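Uncharacterized protein (Bacteroides caccae, PDB 4L7A) is of unknown function but is probably a zinc-dependent metallopeptidase related to the zincins of the Peptidase_MA clan. Local coordinates at residues 70-75 against 257-262; 77-82 against 252-257; 204-209 against 246-251. One frame throughout, in Å; residues are numbered along the deposited sequence.

Helix 248-260 runs through all three contacts. Its first turn meets the end of helix 195-208 in interaction 3, and its middle and end lie along helix 59-81 in interactions 2 and 1. Interaction 3 is buried and almost wholly apolar, made by leucine and phenylalanine side chains with no hydrogen bond between its segments. Interactions 1 and 2 are only partly buried and rely on charge, with a smaller apolar part on their inner side. These two share Arg257 and are joined by a salt bridge from Arg258 to Glu79, while Arg252 and Ile255 of interaction 2 pack on Phe206 and Leu207 of interaction 3.

Interaction 1. Residues 70-75 against 257-262; sequences KHCWLE and RRTNEI
A salt-bridge network joins the C-terminal turn of helix 248-260 to the middle of helix 59-81, with Arg258 at its centre. The Arg258 chain is extended from CG to NE and crosses the face of the other helix, so that NH1 ends between His71 and Glu75. There NH1 donates to His71 O at 2.9 Å, in the carbonyl plane and on a lone pair. The helix is widened by a pi-type turn at this point: Glu75 N bonds to Lys70 O (2.7 Å) and so bypasses His71 O. The same NH1 makes a longer bond of 3.3 Å to Glu75 OE1, which it meets from above the carboxylate plane, the two planes standing 78° apart. Glu75 OE2 turns to Lys70 NZ, 3.5 Å away.

His71 has CG anti to its backbone N (chi1 -170°), which swings the ring out to the second helix. Its NE2 donates in the ring plane to the anti lone pair of Glu261 OE1 at 2.9 Å, and Arg258 NH1 lies over one ring face. Arg257 NE holds the other oxygen, Glu261 OE2, at 3.2 Å. On the buried side Cys72 SG touches Thr259 CG2 at 3.7 Å and Ile262 CG1 at 3.9 Å, and Phe139 of helix 131-153 also packs on Cys72. The arrangement is that of an interhelical ion network beside a His-carboxylate hydrogen bond.

Interaction 2. Residues 77-82 against 252-257; sequences YDEVGG and RKVIAR
Glu79 OE1 is gripped by two arginines, Arg257 NH2 at 3.0 Å and, from the next residue along the same helix, Arg258 NH2. The other oxygen, Glu79 OE2, takes Arg257 NH1, also at 3.0 Å, so the guanidinium meets the carboxylate end-on with one nitrogen to each oxygen. Both oxygens use their syn lone pairs, the bonds are nearly straight (170° and 166°), and the planes are only 18° apart. An extended Glu79 chain and a bend at chi3 of Arg257 bring the two groups tip to tip at the solvent-exposed side of the helix pair.

Beneath this bridge, helices 59-81 and 248-260 pack antiparallel, their short axes 9.7 Å apart at closest approach. Val254 sits under the carboxylate, its CG2 3.3 Å from Glu79 OE2, and the same methyl slides past Val80 CG2 at 3.9 Å. Deeper in, Ile255 CD1 reaches the ring edge of Tyr77 at CE1, 4.4 Å away. The hydroxyl of Tyr77 is hydrogen-bonded to His143 ND1 on helix 131-153, immediately before the HExxH sequence characteristic of zincins.

Interaction 3. Residues 204-209 against 246-251; sequences ACFLTY and VDLDLL
The last turn of helix 195-208 comes up to the first turn of helix 248-260, with the CA atoms of Leu207 and Leu251 7.0 Å apart and no hydrogen bond passing between the two segments. This is apolar helix-helix packing within the helical part of what is probably a zincin-like fold; the long helix 211-244 connects the two partners along the chain and itself touches Phe206 and Leu248.

Leu207 points its methyls between two leucines one turn apart on the other helix. Its CD2 lies 3.7 Å from Leu248 CD1 and 3.9 Å from Leu251 CG, while its CD1 touches Leu251 CD2. Leu207 and Leu248 cross at about a right angle, methyl against methyl, while Leu207 crosses Leu251 obliquely. With CG anti to its backbone N, Leu248 sends its two methyls to different partners, CD1 to Leu207 and CD2 to Phe206.

Phe206 takes the other side of Leu248. With CG anti to the backbone N (chi1 -173°), its ring reaches across to the opposing turn, and CD2 comes within 3.6 Å of Leu248 CD2 at an oblique approach. Farther along the ring, CZ is 3.6 Å from Asp249 OD1. That oxygen is salt-bridged to Arg252 NH2 on the same helix. Trp214 meets the Phe206 ring edge-to-face from helix 211-244.

Each helix end has its own side-chain bond. At the start of helix 248-260, Asp247 is the N-cap: its OD1 accepts from Leu250 N at 3.2 Å, nearly straight at 174°. At the end of helix 195-208, Thr208 OG1 turns back and donates to Ala204 O at 2.7 Å, in the carbonyl plane.

Interaction 1. Residues 70-75 against 257-262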
loop_
_atom_site.group_PDB
_atom_site.type_symbol
_atom_site.label_atom_id
_atom_site.label_comp_id
_atom_site.label_asym_id
_atom_site.label_seq_id
_atom_site.Cartn_x
_atom_site.Cartn_y
_atom_site.Cartn_z
ATOM N N LYS A 70 5.275 -7.635 -5.811
ATOM C CA LYS A 70 5.420 -7.315 -7.211
ATOM C C LYS A 70 4.180 -7.696 -7.958
ATOM O O LYS A 70 3.664 -6.914 -8.763
ATOM C CB LYS A 70 6.617 -8.036 -7.802
ATOM C CG LYS A 70 6.814 -7.825 -9.313
ATOM C CD LYS A 70 8.140 -8.440 -9.780
ATOM C CE LYS A 70 8.041 -9.023 -11.201
ATOM N NZ LYS A 70 7.806 -7.927 -12.206
ATOM N N HIS A 71 3.646 -8.862 -7.653
ATOM C CA HIS A 71 2.413 -9.352 -8.331
ATOM C C HIS A 71 1.158 -8.517 -8.067
ATOM O O HIS A 71 0.354 -8.283 -8.979
ATOM C CB HIS A 71 2.103 -10.787 -7.923
ATOM C CG HIS A 71 1.024 -11.410 -8.733
ATOM N ND1 HIS A 71 1.206 -11.750 -10.063
ATOM C CD2 HIS A 71 -0.256 -11.720 -8.430
ATOM C CE1 HIS A 71 0.096 -12.285 -10.530
ATOM N NE2 HIS A 71 -0.809 -12.274 -9.563
ATOM N N CYS A 72 1.026 -8.045 -6.828
ATOM C CA CYS A 72 -0.215 -7.399 -6.363
ATOM C C CYS A 72 -0.239 -5.867 -6.405
ATOM O O CYS A 72 -1.325 -5.248 -6.342
ATOM C CB CYS A 72 -0.512 -7.858 -4.963
ATOM S SG CYS A 72 -0.821 -9.621 -4.875
ATOM N N TRP A 73 0.921 -5.260 -6.525
ATOM C CA TRP A 73 1.041 -3.804 -6.664
ATOM C C TRP A 73 1.776 -3.458 -7.966
ATOM O O TRP A 73 1.149 -2.938 -8.911
ATOM C CB TRP A 73 1.608 -3.133 -5.402
ATOM C CG TRP A 73 2.389 -1.915 -5.695
ATOM C CD1 TRP A 73 2.005 -0.830 -6.431
ATOM C CD2 TRP A 73 3.725 -1.696 -5.319
ATOM N NE1 TRP A 73 3.072 0.039 -6.569
ATOM C CE2 TRP A 73 4.126 -0.476 -5.854
ATOM C CE3 TRP A 73 4.624 -2.403 -4.521
ATOM C CZ2 TRP A 73 5.403 0.063 -5.606
ATOM C CZ3 TRP A 73 5.927 -1.880 -4.340
ATOM C CH2 TRP A 73 6.276 -0.672 -4.890
ATOM N N LEU A 74 3.060 -3.819 -8.071
ATOM C CA LEU A 74 3.877 -3.330 -9.172
ATOM C C LEU A 74 3.337 -3.777 -10.525
ATOM O O LEU A 74 3.128 -2.958 -11.376
ATOM C CB LEU A 74 5.311 -3.772 -9.030
ATOM C CG LEU A 74 6.140 -3.072 -7.971
ATOM C CD1 LEU A 74 7.409 -3.856 -7.715
ATOM C CD2 LEU A 74 6.505 -1.680 -8.387
ATOM N N GLU A 75 2.989 -5.050 -10.654
ATOM C CA GLU A 75 2.394 -5.549 -11.872
ATOM C C GLU A 75 0.972 -5.078 -12.132
ATOM O O GLU A 75 0.547 -5.055 -13.295
ATOM C CB GLU A 75 2.471 -7.069 -11.965
ATOM C CG GLU A 75 3.878 -7.566 -12.315
ATOM C CD GLU A 75 3.907 -9.092 -12.423
ATOM O OE1 GLU A 75 2.961 -9.711 -12.952
ATOM O OE2 GLU A 75 4.842 -9.684 -11.929
ATOM N N ARG A 257 -8.152 -9.171 -8.540
ATOM C CA ARG A 257 -7.885 -10.398 -9.250
ATOM C C ARG A 257 -6.516 -10.907 -8.845
ATOM O O ARG A 257 -6.315 -12.106 -8.603
ATOM C CB ARG A 257 -7.911 -10.150 -10.759
ATOM C CG ARG A 257 -7.945 -11.384 -11.587
ATOM C CD ARG A 257 -7.561 -11.134 -13.061
ATOM N NE ARG A 257 -6.119 -10.944 -13.220
ATOM C CZ ARG A 257 -5.504 -9.890 -13.761
ATOM N NH1 ARG A 257 -6.149 -8.845 -14.233
ATOM N NH2 ARG A 257 -4.191 -9.893 -13.858
ATOM N N ARG A 258 -5.561 -9.994 -8.779
ATOM C CA ARG A 258 -4.192 -10.391 -8.450
ATOM C C ARG A 258 -3.994 -10.896 -7.013
ATOM O O ARG A 258 -3.320 -11.907 -6.801
ATOM C CB ARG A 258 -3.223 -9.270 -8.812
ATOM C CG ARG A 258 -2.950 -9.199 -10.316
ATOM C CD ARG A 258 -2.315 -7.882 -10.657
ATOM N NE ARG A 258 -1.921 -7.902 -12.056
ATOM C CZ ARG A 258 -0.845 -8.512 -12.519
ATOM N NH1 ARG A 258 0.013 -9.116 -11.701
ATOM N NH2 ARG A 258 -0.621 -8.499 -13.817
ATOM N N THR A 259 -4.607 -10.253 -6.044
ATOM C CA THR A 259 -4.476 -10.716 -4.643
ATOM C C THR A 259 -5.214 -12.054 -4.431
ATOM O O THR A 259 -4.829 -12.828 -3.568
ATOM C CB THR A 259 -4.977 -9.695 -3.611
ATOM O OG1 THR A 259 -6.272 -9.243 -3.957
ATOM C CG2 THR A 259 -4.098 -8.504 -3.564
ATOM N N ASN A 260 -6.213 -12.358 -5.246
ATOM C CA ASN A 260 -6.809 -13.709 -5.194
ATOM C C ASN A 260 -5.993 -14.795 -5.860
ATOM O O ASN A 260 -6.288 -15.948 -5.680
ATOM C CB ASN A 260 -8.191 -13.751 -5.831
ATOM C CG ASN A 260 -9.277 -13.284 -4.887
ATOM O OD1 ASN A 260 -9.130 -13.293 -3.638
ATOM N ND2 ASN A 260 -10.386 -12.841 -5.475
ATOM N N GLU A 261 -4.991 -14.403 -6.637
ATOM C CA GLU A 261 -4.088 -15.304 -7.349
ATOM C C GLU A 261 -2.832 -15.640 -6.546
ATOM O O GLU A 261 -1.980 -16.377 -7.036
ATOM C CB GLU A 261 -3.605 -14.630 -8.640
ATOM C CG GLU A 261 -4.604 -14.673 -9.726
ATOM C CD GLU A 261 -4.269 -13.755 -10.884
ATOM O OE1 GLU A 261 -3.152 -13.162 -10.940
ATOM O OE2 GLU A 261 -5.159 -13.600 -11.718
ATOM N N ILE A 262 -2.711 -15.156 -5.318
ATOM C CA ILE A 262 -1.463 -15.358 -4.582
ATOM C C ILE A 262 -1.045 -16.843 -4.507
ATOM O O ILE A 262 0.105 -17.163 -4.763
ATOM C CB ILE A 262 -1.515 -14.671 -3.196
ATOM C CG1 ILE A 262 -1.359 -13.177 -3.395
ATOM C CG2 ILE A 262 -0.450 -15.220 -2.254
ATOM C CD1 ILE A 262 -1.598 -12.345 -2.147
#

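Interaction 2. Residues 77-82 against 252-257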
loop_
_atom_site.group_PDB
_atom_site.type_symbol
_atom_site.label_atom_id
_atom_site.label_comp_id
_atom_site.label_asym_id
_atom_site.label_seq_id
_atom_site.Cartn_x
_atom_site.Cartn_y
_atom_site.Cartn_z
ATOM N N TYR A 77 -0.283 -1.988 -11.276
ATOM C CA TYR A 77 -0.041 -0.656 -11.775
ATOM C C TYR A 77 0.484 -0.723 -13.213
ATOM O O TYR A 77 0.015 0.046 -14.052
ATOM C CB TYR A 77 0.932 0.082 -10.866
ATOM C CG TYR A 77 0.351 0.667 -9.574
ATOM C CD1 TYR A 77 -0.772 0.132 -8.950
ATOM C CD2 TYR A 77 0.977 1.775 -8.953
ATOM C CE1 TYR A 77 -1.294 0.702 -7.738
ATOM C CE2 TYR A 77 0.515 2.310 -7.778
ATOM C CZ TYR A 77 -0.632 1.783 -7.172
ATOM O OH TYR A 77 -1.073 2.369 -6.044
ATOM N N ASP A 78 1.397 -1.653 -13.504
ATOM C CA ASP A 78 1.903 -1.789 -14.861
ATOM C C ASP A 78 0.769 -2.155 -15.797
ATOM O O ASP A 78 0.624 -1.543 -16.827
ATOM C CB ASP A 78 2.956 -2.897 -15.012
ATOM C CG ASP A 78 4.300 -2.545 -14.420
ATOM O OD1 ASP A 78 4.583 -1.353 -14.171
ATOM O OD2 ASP A 78 5.103 -3.501 -14.239
ATOM N N GLU A 79 -0.039 -3.147 -15.424
ATOM C CA GLU A 79 -1.135 -3.602 -16.278
ATOM C C GLU A 79 -2.113 -2.480 -16.652
ATOM O O GLU A 79 -2.576 -2.393 -17.773
ATOM C CB GLU A 79 -1.911 -4.719 -15.574
ATOM C CG GLU A 79 -2.865 -5.481 -16.463
ATOM C CD GLU A 79 -3.604 -6.592 -15.698
ATOM O OE1 GLU A 79 -3.006 -7.366 -14.917
ATOM O OE2 GLU A 79 -4.813 -6.663 -15.859
ATOM N N VAL A 80 -2.456 -1.632 -15.697
ATOM C CA VAL A 80 -3.445 -0.606 -15.974
ATOM C C VAL A 80 -2.866 0.728 -16.414
ATOM O O VAL A 80 -3.456 1.377 -17.254
ATOM C CB VAL A 80 -4.339 -0.425 -14.771
ATOM C CG1 VAL A 80 -5.404 0.654 -15.038
ATOM C CG2 VAL A 80 -5.018 -1.777 -14.480
ATOM N N GLY A 81 -1.748 1.167 -15.837
ATOM C CA GLY A 81 -1.204 2.511 -16.152
ATOM C C GLY A 81 0.069 2.526 -16.986
ATOM O O GLY A 81 0.466 3.553 -17.469
ATOM N N GLY A 82 0.729 1.384 -17.141
ATOM C CA GLY A 82 1.993 1.350 -17.858
ATOM C C GLY A 82 3.151 1.571 -16.894
ATOM O O GLY A 82 2.977 2.061 -15.779
ATOM N N ARG A 252 -8.735 -1.074 -9.509
ATOM C CA ARG A 252 -9.322 -1.785 -8.346
ATOM C C ARG A 252 -9.588 -3.281 -8.631
ATOM O O ARG A 252 -9.265 -4.141 -7.808
ATOM C CB ARG A 252 -10.615 -1.095 -7.873
ATOM C CG ARG A 252 -11.329 -1.839 -6.723
ATOM C CD ARG A 252 -12.710 -1.207 -6.435
ATOM N NE ARG A 252 -13.575 -1.366 -7.589
ATOM C CZ ARG A 252 -14.314 -2.463 -7.824
ATOM N NH1 ARG A 252 -14.316 -3.473 -6.979
ATOM N NH2 ARG A 252 -15.061 -2.565 -8.924
ATOM N N LYS A 253 -10.153 -3.569 -9.805
ATOM C CA LYS A 253 -10.506 -4.928 -10.177
ATOM C C LYS A 253 -9.290 -5.758 -10.449
ATOM O O LYS A 253 -9.248 -6.918 -10.067
ATOM C CB LYS A 253 -11.423 -4.945 -11.391
ATOM C CG LYS A 253 -12.860 -4.590 -11.041
ATOM C CD LYS A 253 -13.546 -3.726 -12.119
ATOM C CE LYS A 253 -13.831 -4.490 -13.388
ATOM N NZ LYS A 253 -15.150 -5.117 -13.306
ATOM N N VAL A 254 -8.303 -5.160 -11.102
ATOM C CA VAL A 254 -7.061 -5.857 -11.391
ATOM C C VAL A 254 -6.307 -6.216 -10.089
ATOM O O VAL A 254 -5.847 -7.337 -9.937
ATOM C CB VAL A 254 -6.211 -5.061 -12.383
ATOM C CG1 VAL A 254 -4.775 -5.574 -12.426
ATOM C CG2 VAL A 254 -6.877 -5.132 -13.778
ATOM N N ILE A 255 -6.277 -5.304 -9.135
ATOM C CA ILE A 255 -5.697 -5.584 -7.823
ATOM C C ILE A 255 -6.417 -6.743 -7.136
ATOM O O ILE A 255 -5.765 -7.696 -6.701
ATOM C CB ILE A 255 -5.699 -4.329 -6.930
ATOM C CG1 ILE A 255 -4.616 -3.378 -7.459
ATOM C CG2 ILE A 255 -5.445 -4.702 -5.432
ATOM C CD1 ILE A 255 -4.610 -1.998 -6.920
ATOM N N ALA A 256 -7.762 -6.714 -7.109
ATOM C CA ALA A 256 -8.518 -7.805 -6.532
ATOM C C ALA A 256 -8.254 -9.162 -7.219
ATOM O O ALA A 256 -8.140 -10.193 -6.540
ATOM C CB ALA A 256 -10.034 -7.505 -6.546
ATOM N N ARG A 257 -8.152 -9.171 -8.540
ATOM C CA ARG A 257 -7.885 -10.398 -9.250
ATOM C C ARG A 257 -6.516 -10.907 -8.845
ATOM O O ARG A 257 -6.315 -12.106 -8.603
ATOM C CB ARG A 257 -7.911 -10.150 -10.759
ATOM C CG ARG A 257 -7.945 -11.384 -11.587
ATOM C CD ARG A 257 -7.561 -11.134 -13.061
ATOM N NE ARG A 257 -6.119 -10.944 -13.220
ATOM C CZ ARG A 257 -5.504 -9.890 -13.761
ATOM N NH1 ARG A 257 -6.149 -8.845 -14.233
ATOM N NH2 ARG A 257 -4.191 -9.893 -13.858
#

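Interaction 3. Residues 204-209 against 246-251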
loop_
_atom_site.group_PDB
_atom_site.type_symbol
_atom_site.label_atom_id
_atom_site.label_comp_id
_atom_site.label_asym_id
_atom_site.label_seq_id
_atom_site.Cartn_x
_atom_site.Cartn_y
_atom_site.Cartn_z
ATOM N N ALA A 204 -6.717 4.764 -1.679
ATOM C CA ALA A 204 -6.206 3.536 -1.104
ATOM C C ALA A 204 -7.319 2.598 -0.634
ATOM O O ALA A 204 -7.188 1.355 -0.773
ATOM C CB ALA A 204 -5.314 3.836 0.066
ATOM N N CYS A 205 -8.369 3.169 -0.066
ATOM C CA CYS A 205 -9.538 2.329 0.318
ATOM C C CYS A 205 -10.247 1.772 -0.915
ATOM O O CYS A 205 -10.584 0.583 -0.984
ATOM C CB CYS A 205 -10.518 3.092 1.183
ATOM S SG CYS A 205 -9.874 3.519 2.848
ATOM N N PHE A 206 -10.461 2.624 -1.907
ATOM C CA PHE A 206 -11.118 2.185 -3.102
ATOM C C PHE A 206 -10.337 1.057 -3.771
ATOM O O PHE A 206 -10.943 0.066 -4.207
ATOM C CB PHE A 206 -11.318 3.333 -4.094
ATOM C CG PHE A 206 -12.147 2.953 -5.275
ATOM C CD1 PHE A 206 -13.496 2.657 -5.118
ATOM C CD2 PHE A 206 -11.578 2.847 -6.525
ATOM C CE1 PHE A 206 -14.300 2.273 -6.204
ATOM C CE2 PHE A 206 -12.366 2.486 -7.627
ATOM C CZ PHE A 206 -13.748 2.199 -7.459
ATOM N N LEU A 207 -9.003 1.164 -3.804
ATOM C CA LEU A 207 -8.226 0.167 -4.474
ATOM C C LEU A 207 -8.126 -1.159 -3.727
ATOM O O LEU A 207 -7.984 -2.156 -4.356
ATOM C CB LEU A 207 -6.814 0.696 -4.827
ATOM C CG LEU A 207 -6.746 1.795 -5.869
ATOM C CD1 LEU A 207 -5.271 2.186 -6.162
ATOM C CD2 LEU A 207 -7.428 1.298 -7.154
ATOM N N THR A 208 -8.182 -1.156 -2.395
ATOM C CA THR A 208 -7.920 -2.340 -1.603
ATOM C C THR A 208 -9.186 -2.980 -0.952
ATOM O O THR A 208 -9.211 -4.185 -0.773
ATOM C CB THR A 208 -6.928 -2.074 -0.455
ATOM O OG1 THR A 208 -7.425 -1.052 0.420
ATOM C CG2 THR A 208 -5.605 -1.644 -0.978
ATOM N N TYR A 209 -10.220 -2.183 -0.639
ATOM C CA TYR A 209 -11.456 -2.719 -0.003
ATOM C C TYR A 209 -12.252 -3.642 -0.951
ATOM O O TYR A 209 -12.533 -3.247 -2.093
ATOM C CB TYR A 209 -12.383 -1.592 0.428
ATOM C CG TYR A 209 -12.005 -0.858 1.702
ATOM C CD1 TYR A 209 -10.728 -0.940 2.235
ATOM C CD2 TYR A 209 -12.902 0.045 2.287
ATOM C CE1 TYR A 209 -10.391 -0.261 3.408
ATOM C CE2 TYR A 209 -12.565 0.739 3.446
ATOM C CZ TYR A 209 -11.330 0.575 4.007
ATOM O OH TYR A 209 -10.995 1.266 5.123
ATOM N N VAL A 246 -5.108 6.670 -16.012
ATOM C CA VAL A 246 -5.387 5.425 -15.336
ATOM C C VAL A 246 -6.882 5.354 -15.099
ATOM O O VAL A 246 -7.471 6.296 -14.590
ATOM C CB VAL A 246 -4.637 5.381 -13.972
ATOM C CG1 VAL A 246 -5.226 4.321 -13.063
ATOM C CG2 VAL A 246 -3.185 5.168 -14.177
ATOM N N ASP A 247 -7.458 4.204 -15.414
ATOM C CA ASP A 247 -8.851 3.889 -15.106
ATOM C C ASP A 247 -8.865 3.254 -13.685
ATOM O O ASP A 247 -8.468 2.104 -13.494
ATOM C CB ASP A 247 -9.375 2.949 -16.190
ATOM C CG ASP A 247 -10.805 2.470 -15.932
ATOM O OD1 ASP A 247 -11.339 2.619 -14.794
ATOM O OD2 ASP A 247 -11.381 1.881 -16.881
ATOM N N LEU A 248 -9.307 4.017 -12.702
ATOM C CA LEU A 248 -9.193 3.590 -11.351
ATOM C C LEU A 248 -10.093 2.353 -11.002
ATOM O O LEU A 248 -9.662 1.458 -10.259
ATOM C CB LEU A 248 -9.537 4.737 -10.404
ATOM C CG LEU A 248 -9.136 4.521 -8.932
ATOM C CD1 LEU A 248 -7.635 4.585 -8.797
ATOM C CD2 LEU A 248 -9.758 5.584 -8.038
ATOM N N ASP A 249 -11.310 2.300 -11.540
ATOM C CA ASP A 249 -12.189 1.127 -11.321
ATOM C C ASP A 249 -11.538 -0.133 -11.871
ATOM O O ASP A 249 -11.516 -1.176 -11.203
ATOM C CB ASP A 249 -13.622 1.319 -11.895
ATOM C CG ASP A 249 -14.609 0.250 -11.385
ATOM O OD1 ASP A 249 -14.669 -0.081 -10.145
ATOM O OD2 ASP A 249 -15.342 -0.308 -12.221
ATOM N N LEU A 250 -10.963 -0.028 -13.060
ATOM C CA LEU A 250 -10.241 -1.143 -13.629
ATOM C C LEU A 250 -9.069 -1.558 -12.731
ATOM O O LEU A 250 -8.834 -2.744 -12.537
ATOM C CB LEU A 250 -9.742 -0.765 -15.018
ATOM C CG LEU A 250 -8.960 -1.856 -15.724
ATOM C CD1 LEU A 250 -9.816 -3.118 -15.836
ATOM C CD2 LEU A 250 -8.440 -1.340 -17.139
ATOM N N LEU A 251 -8.317 -0.572 -12.239
ATOM C CA LEU A 251 -7.177 -0.836 -11.366
ATOM C C LEU A 251 -7.640 -1.533 -10.087
ATOM O O LEU A 251 -7.018 -2.498 -9.649
ATOM C CB LEU A 251 -6.361 0.431 -11.046
ATOM C CG LEU A 251 -5.126 0.288 -10.127
ATOM C CD1 LEU A 251 -4.117 -0.665 -10.669
ATOM C CD2 LEU A 251 -4.449 1.605 -9.972
#